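Long-range contact in probable Thioesterase (Bartonella henselae, PDB 3HM0), which probably hydrolyses thioester bonds of acyl-thioester substrates, in the manner of hotdog-fold thioesterases: residues V53-R67 and V94-Q106. Numbering follows the deposited sequence.
Sequences VVYHARYLEFFERGR and VRHMEINFSRPAQ
The hydroxyl of Y59 accepts a nearly straight hydrogen bond from the backbone of A105, with A105 N 2.8 Å from Y59 OH and the donor lying near the plane of the phenol ring. The carbonyl of the same residue accepts a second bond, from the loop ahead of the helix: V54 N lies 3.1 Å from A105 O. A105 CB sits 3.6 Å from V54 CG2. V54 also covers the phenol, its CG1 lying over the centre of one ring face.

Deeper in, F101 turns its edge to Y59, CE1 standing 3.7 Å from Y59 CD2, with the two ring planes inclined at 54°. The same CE1 touches H56 CB, and I99 CG2 lies over one face of the F101 ring, toward its rim. Farther along the strand, M97 has CG anti to the backbone N (chi1 -167°) and a chain extended beyond it, which carries SD to L60 CD2 and CE to F63 CD2, both at 3.9 Å. R67 closes the row with NH2 beside V94 CG2, while its NH1 bonds Q129.

Strand 90-101 continues the sheet into a second subunit, and helix 58-72 lies across its inner side, the hotdog arrangement. Helix and strand meet mainly through apolar and aromatic side chains, whereas two directional bonds, to loop (V54) and helix (Y59), hold A105 in the chain leaving the strand.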
loop_
_atom_site.group_PDB
_atom_site.type_symbol
_atom_site.label_atom_id
_atom_site.label_comp_id
_atom_site.label_asym_id
_atom_site.label_seq_id
_atom_site.Cartn_x
_atom_site.Cartn_y
_atom_site.Cartn_z
ATOM N N VAL A 53 -4.612 11.236 10.162
ATOM C CA VAL A 53 -4.937 11.804 8.847
ATOM C C VAL A 53 -4.286 11.006 7.722
ATOM O O VAL A 53 -3.671 9.969 7.971
ATOM C CB VAL A 53 -4.555 13.315 8.781
ATOM C CG1 VAL A 53 -5.296 14.095 9.855
ATOM C CG2 VAL A 53 -3.031 13.516 8.942
ATOM N N VAL A 54 -4.420 11.466 6.486
ATOM C CA VAL A 54 -3.945 10.678 5.352
ATOM C C VAL A 54 -2.428 10.492 5.397
ATOM O O VAL A 54 -1.697 11.455 5.548
ATOM C CB VAL A 54 -4.403 11.299 3.988
ATOM C CG1 VAL A 54 -3.648 10.675 2.808
ATOM C CG2 VAL A 54 -5.938 11.154 3.805
ATOM N N TYR A 55 -1.952 9.257 5.267
ATOM C CA TYR A 55 -0.516 8.977 5.252
ATOM C C TYR A 55 0.085 9.700 4.051
ATOM O O TYR A 55 -0.583 9.836 3.007
ATOM C CB TYR A 55 -0.293 7.464 5.178
ATOM C CG TYR A 55 1.158 7.045 5.095
ATOM C CD1 TYR A 55 2.057 7.387 6.095
ATOM C CD2 TYR A 55 1.636 6.318 4.015
ATOM C CE1 TYR A 55 3.385 7.022 6.019
ATOM C CE2 TYR A 55 2.973 5.947 3.937
ATOM C CZ TYR A 55 3.827 6.300 4.945
ATOM O OH TYR A 55 5.149 5.940 4.883
ATOM N N HIS A 56 1.332 10.171 4.181
ATOM C CA HIS A 56 1.900 11.082 3.166
ATOM C C HIS A 56 2.044 10.405 1.802
ATOM O O HIS A 56 1.774 11.021 0.779
ATOM C CB HIS A 56 3.204 11.764 3.629
ATOM C CG HIS A 56 4.413 10.879 3.575
ATOM N ND1 HIS A 56 4.661 9.899 4.517
ATOM C CD2 HIS A 56 5.442 10.816 2.689
ATOM C CE1 HIS A 56 5.785 9.263 4.204
ATOM N NE2 HIS A 56 6.274 9.798 3.099
ATOM N N ALA A 57 2.430 9.135 1.788
ATOM C CA ALA A 57 2.583 8.398 0.516
ATOM C C ALA A 57 1.258 8.084 -0.179
ATOM O O ALA A 57 1.257 7.847 -1.368
ATOM C CB ALA A 57 3.413 7.111 0.708
ATOM N N ARG A 58 0.134 8.079 0.543
ATOM C CA ARG A 58 -1.143 7.800 -0.110
ATOM C C ARG A 58 -1.577 8.940 -1.040
ATOM O O ARG A 58 -2.254 8.691 -2.047
ATOM C CB ARG A 58 -2.262 7.405 0.875
ATOM C CG ARG A 58 -1.914 6.274 1.852
ATOM C CD ARG A 58 -1.991 4.877 1.244
ATOM N NE ARG A 58 -3.364 4.615 0.814
ATOM C CZ ARG A 58 -3.891 3.423 0.562
ATOM N NH1 ARG A 58 -3.175 2.319 0.695
ATOM N NH2 ARG A 58 -5.159 3.344 0.191
ATOM N N TYR A 59 -1.167 10.173 -0.729
ATOM C CA TYR A 59 -1.416 11.303 -1.651
ATOM C C TYR A 59 -0.854 11.020 -3.028
ATOM O O TYR A 59 -1.444 11.437 -4.010
ATOM C CB TYR A 59 -0.850 12.644 -1.141
ATOM C CG TYR A 59 -1.513 13.174 0.106
ATOM C CD1 TYR A 59 -2.823 13.632 0.075
ATOM C CD2 TYR A 59 -0.822 13.227 1.318
ATOM C CE1 TYR A 59 -3.435 14.127 1.217
ATOM C CE2 TYR A 59 -1.435 13.740 2.490
ATOM C CZ TYR A 59 -2.741 14.188 2.416
ATOM O OH TYR A 59 -3.382 14.685 3.536
ATOM N N LEU A 60 0.269 10.310 -3.112
ATOM C CA LEU A 60 0.812 9.913 -4.415
ATOM C C LEU A 60 -0.083 8.894 -5.149
ATOM O O LEU A 60 -0.075 8.846 -6.373
ATOM C CB LEU A 60 2.232 9.364 -4.308
ATOM C CG LEU A 60 3.452 10.279 -4.150
ATOM C CD1 LEU A 60 3.545 10.904 -2.741
ATOM C CD2 LEU A 60 4.706 9.447 -4.453
ATOM N N GLU A 61 -0.836 8.082 -4.407
ATOM C CA GLU A 61 -1.818 7.188 -5.036
ATOM C C GLU A 61 -2.939 7.990 -5.631
ATOM O O GLU A 61 -3.356 7.719 -6.759
ATOM C CB GLU A 61 -2.345 6.115 -4.062
ATOM C CG GLU A 61 -1.291 5.035 -3.817
ATOM C CD GLU A 61 -1.810 3.878 -3.035
ATOM O OE1 GLU A 61 -3.039 3.744 -2.936
ATOM O OE2 GLU A 61 -0.981 3.105 -2.522
ATOM N N PHE A 62 -3.407 8.991 -4.883
ATOM C CA PHE A 62 -4.451 9.884 -5.366
ATOM C C PHE A 62 -3.991 10.673 -6.603
ATOM O O PHE A 62 -4.731 10.791 -7.580
ATOM C CB PHE A 62 -4.940 10.817 -4.249
ATOM C CG PHE A 62 -5.676 10.112 -3.113
ATOM C CD1 PHE A 62 -6.752 9.269 -3.363
ATOM C CD2 PHE A 62 -5.317 10.338 -1.788
ATOM C CE1 PHE A 62 -7.427 8.633 -2.329
ATOM C CE2 PHE A 62 -6.010 9.710 -0.733
ATOM C CZ PHE A 62 -7.056 8.846 -1.017
ATOM N N PHE A 63 -2.760 11.187 -6.583
ATOM C CA PHE A 63 -2.197 11.860 -7.768
ATOM C C PHE A 63 -2.133 10.943 -8.974
ATOM O O PHE A 63 -2.411 11.388 -10.076
ATOM C CB PHE A 63 -0.789 12.405 -7.494
ATOM C CG PHE A 63 -0.768 13.678 -6.704
ATOM C CD1 PHE A 63 -1.575 14.765 -7.078
ATOM C CD2 PHE A 63 0.082 13.817 -5.614
ATOM C CE1 PHE A 63 -1.550 15.980 -6.364
ATOM C CE2 PHE A 63 0.121 15.028 -4.888
ATOM C CZ PHE A 63 -0.706 16.115 -5.271
ATOM N N GLU A 64 -1.740 9.679 -8.760
ATOM C CA GLU A 64 -1.741 8.652 -9.809
ATOM C C GLU A 64 -3.151 8.436 -10.425
ATOM O O GLU A 64 -3.280 8.330 -11.642
ATOM C CB GLU A 64 -1.158 7.337 -9.283
ATOM C CG GLU A 64 -0.711 6.324 -10.355
ATOM C CD GLU A 64 -1.401 4.967 -10.171
ATOM O OE1 GLU A 64 -1.105 4.253 -9.187
ATOM O OE2 GLU A 64 -2.261 4.609 -11.020
ATOM N N ARG A 65 -4.190 8.397 -9.587
ATOM C CA ARG A 65 -5.590 8.359 -10.049
ATOM C C ARG A 65 -5.920 9.529 -10.972
ATOM O O ARG A 65 -6.584 9.353 -11.998
ATOM C CB ARG A 65 -6.586 8.334 -8.865
ATOM C CG ARG A 65 -6.472 7.079 -8.009
ATOM C CD ARG A 65 -7.648 6.907 -7.063
ATOM N NE ARG A 65 -7.203 6.162 -5.881
ATOM C CZ ARG A 65 -7.922 5.953 -4.784
ATOM N NH1 ARG A 65 -7.397 5.283 -3.771
ATOM N NH2 ARG A 65 -9.150 6.426 -4.693
ATOM N N GLY A 66 -5.450 10.717 -10.602
ATOM C CA GLY A 66 -5.669 11.921 -11.402
ATOM C C GLY A 66 -5.074 11.768 -12.786
ATOM O O GLY A 66 -5.743 12.020 -13.774
ATOM N N ARG A 67 -3.814 11.336 -12.838
ATOM C CA ARG A 67 -3.086 11.152 -14.082
ATOM C C ARG A 67 -3.716 10.065 -14.928
ATOM O O ARG A 67 -3.944 10.283 -16.099
ATOM C CB ARG A 67 -1.607 10.820 -13.834
ATOM C CG ARG A 67 -0.898 11.853 -12.965
ATOM C CD ARG A 67 0.609 11.794 -13.074
ATOM N NE ARG A 67 1.138 10.523 -12.602
ATOM C CZ ARG A 67 1.426 10.266 -11.333
ATOM N NH1 ARG A 67 1.250 11.195 -10.409
ATOM N NH2 ARG A 67 1.893 9.066 -10.982
ATOM N N VAL A 94 7.332 7.735 -13.524
ATOM C CA VAL A 94 7.658 8.969 -12.847
ATOM C C VAL A 94 9.176 9.098 -12.805
ATOM O O VAL A 94 9.890 8.211 -12.320
ATOM C CB VAL A 94 7.054 9.046 -11.440
ATOM C CG1 VAL A 94 7.246 10.438 -10.878
ATOM C CG2 VAL A 94 5.560 8.708 -11.490
ATOM N N ARG A 95 9.653 10.211 -13.345
ATOM C CA ARG A 95 11.068 10.504 -13.354
ATOM C C ARG A 95 11.464 11.427 -12.207
ATOM O O ARG A 95 12.466 11.204 -11.521
ATOM C CB ARG A 95 11.428 11.123 -14.690
ATOM C CG ARG A 95 11.676 10.103 -15.755
ATOM C CD ARG A 95 13.000 9.441 -15.533
ATOM N NE ARG A 95 13.082 8.265 -16.380
ATOM C CZ ARG A 95 12.997 7.020 -15.936
ATOM N NH1 ARG A 95 12.855 6.774 -14.634
ATOM N NH2 ARG A 95 13.077 6.024 -16.802
ATOM N N HIS A 96 10.671 12.460 -12.001
ATOM C CA HIS A 96 10.911 13.386 -10.929
ATOM C C HIS A 96 9.561 13.842 -10.403
ATOM O O HIS A 96 8.587 13.937 -11.143
ATOM C CB HIS A 96 11.771 14.569 -11.408
ATOM C CG HIS A 96 11.608 15.819 -10.591
ATOM N ND1 HIS A 96 12.507 16.195 -9.616
ATOM C CD2 HIS A 96 10.647 16.779 -10.606
ATOM C CE1 HIS A 96 12.108 17.330 -9.066
ATOM N NE2 HIS A 96 10.982 17.707 -9.649
ATOM N N MET A 97 9.513 14.102 -9.107
ATOM C CA MET A 97 8.301 14.577 -8.480
ATOM C C MET A 97 8.652 15.569 -7.347
ATOM O O MET A 97 9.597 15.342 -6.599
ATOM C CB MET A 97 7.533 13.373 -7.963
ATOM C CG MET A 97 6.130 13.667 -7.558
ATOM S SD MET A 97 5.158 12.160 -7.239
ATOM C CE MET A 97 3.521 12.918 -7.269
ATOM N N GLU A 98 7.904 16.666 -7.264
ATOM C CA GLU A 98 7.984 17.628 -6.172
ATOM C C GLU A 98 6.654 17.708 -5.491
ATOM O O GLU A 98 5.662 18.080 -6.124
ATOM C CB GLU A 98 8.295 19.042 -6.678
ATOM C CG GLU A 98 9.706 19.520 -6.350
ATOM C CD GLU A 98 9.740 20.865 -5.613
ATOM O OE1 GLU A 98 9.059 21.827 -6.067
ATOM O OE2 GLU A 98 10.466 20.958 -4.586
ATOM N N ILE A 99 6.620 17.407 -4.196
ATOM C CA ILE A 99 5.366 17.512 -3.440
ATOM C C ILE A 99 5.452 18.491 -2.277
ATOM O O ILE A 99 6.418 18.521 -1.514
ATOM C CB ILE A 99 4.870 16.139 -2.911
ATOM C CG1 ILE A 99 5.051 15.058 -3.968
ATOM C CG2 ILE A 99 3.408 16.216 -2.445
ATOM C CD1 ILE A 99 6.425 14.416 -3.942
ATOM N N ASN A 100 4.401 19.282 -2.163
ATOM C CA ASN A 100 4.219 20.151 -1.024
ATOM C C ASN A 100 3.026 19.700 -0.190
ATOM O O ASN A 100 1.901 19.666 -0.696
ATOM C CB ASN A 100 4.024 21.600 -1.496
ATOM C CG ASN A 100 3.978 22.588 -0.335
ATOM O OD1 ASN A 100 4.768 22.487 0.617
ATOM N ND2 ASN A 100 3.051 23.550 -0.405
ATOM N N PHE A 101 3.264 19.357 1.073
ATOM C CA PHE A 101 2.174 18.944 1.976
ATOM C C PHE A 101 1.725 20.070 2.913
ATOM O O PHE A 101 2.290 20.238 3.998
ATOM C CB PHE A 101 2.577 17.710 2.795
ATOM C CG PHE A 101 3.077 16.531 1.955
ATOM C CD1 PHE A 101 2.213 15.519 1.566
ATOM C CD2 PHE A 101 4.411 16.430 1.587
ATOM C CE1 PHE A 101 2.681 14.444 0.808
ATOM C CE2 PHE A 101 4.869 15.351 0.847
ATOM C CZ PHE A 101 4.010 14.353 0.464
ATOM N N SER A 102 0.711 20.833 2.509
ATOM C CA SER A 102 0.303 22.016 3.277
ATOM C C SER A 102 -0.681 21.718 4.395
ATOM O O SER A 102 -0.504 22.177 5.510
ATOM C CB SER A 102 -0.328 23.092 2.377
ATOM O OG SER A 102 0.401 23.256 1.184
ATOM N N ARG A 103 -1.744 20.997 4.063
ATOM C CA ARG A 103 -2.841 20.778 4.966
ATOM C C ARG A 103 -3.239 19.329 4.862
ATOM O O ARG A 103 -3.067 18.710 3.800
ATOM C CB ARG A 103 -4.013 21.626 4.544
ATOM C CG ARG A 103 -3.877 23.104 4.853
ATOM C CD ARG A 103 -5.252 23.770 4.760
ATOM N NE ARG A 103 -5.149 25.226 4.780
ATOM C CZ ARG A 103 -4.645 25.981 3.795
ATOM N NH1 ARG A 103 -4.159 25.439 2.666
ATOM N NH2 ARG A 103 -4.621 27.307 3.946
ATOM N N PRO A 104 -3.787 18.772 5.953
ATOM C CA PRO A 104 -4.061 17.347 5.961
ATOM C C PRO A 104 -5.475 16.989 5.489
ATOM O O PRO A 104 -6.421 17.758 5.707
ATOM C CB PRO A 104 -3.869 16.984 7.429
ATOM C CG PRO A 104 -4.259 18.232 8.174
ATOM C CD PRO A 104 -4.035 19.400 7.266
ATOM N N ALA A 105 -5.617 15.834 4.840
ATOM C CA ALA A 105 -6.950 15.309 4.555
ATOM C C ALA A 105 -7.388 14.406 5.686
ATOM O O ALA A 105 -6.586 13.682 6.232
ATOM C CB ALA A 105 -6.982 14.575 3.244
ATOM N N GLN A 106 -8.666 14.479 6.042
ATOM C CA GLN A 106 -9.226 13.724 7.160
ATOM C C GLN A 106 -9.994 12.505 6.646
ATOM O O GLN A 106 -10.363 12.450 5.449
ATOM C CB GLN A 106 -10.188 14.603 7.968
ATOM C CG GLN A 106 -9.693 16.030 8.303
ATOM C CD GLN A 106 -8.773 16.051 9.505
ATOM O OE1 GLN A 106 -8.778 15.118 10.315
ATOM N NE2 GLN A 106 -7.972 17.109 9.630
#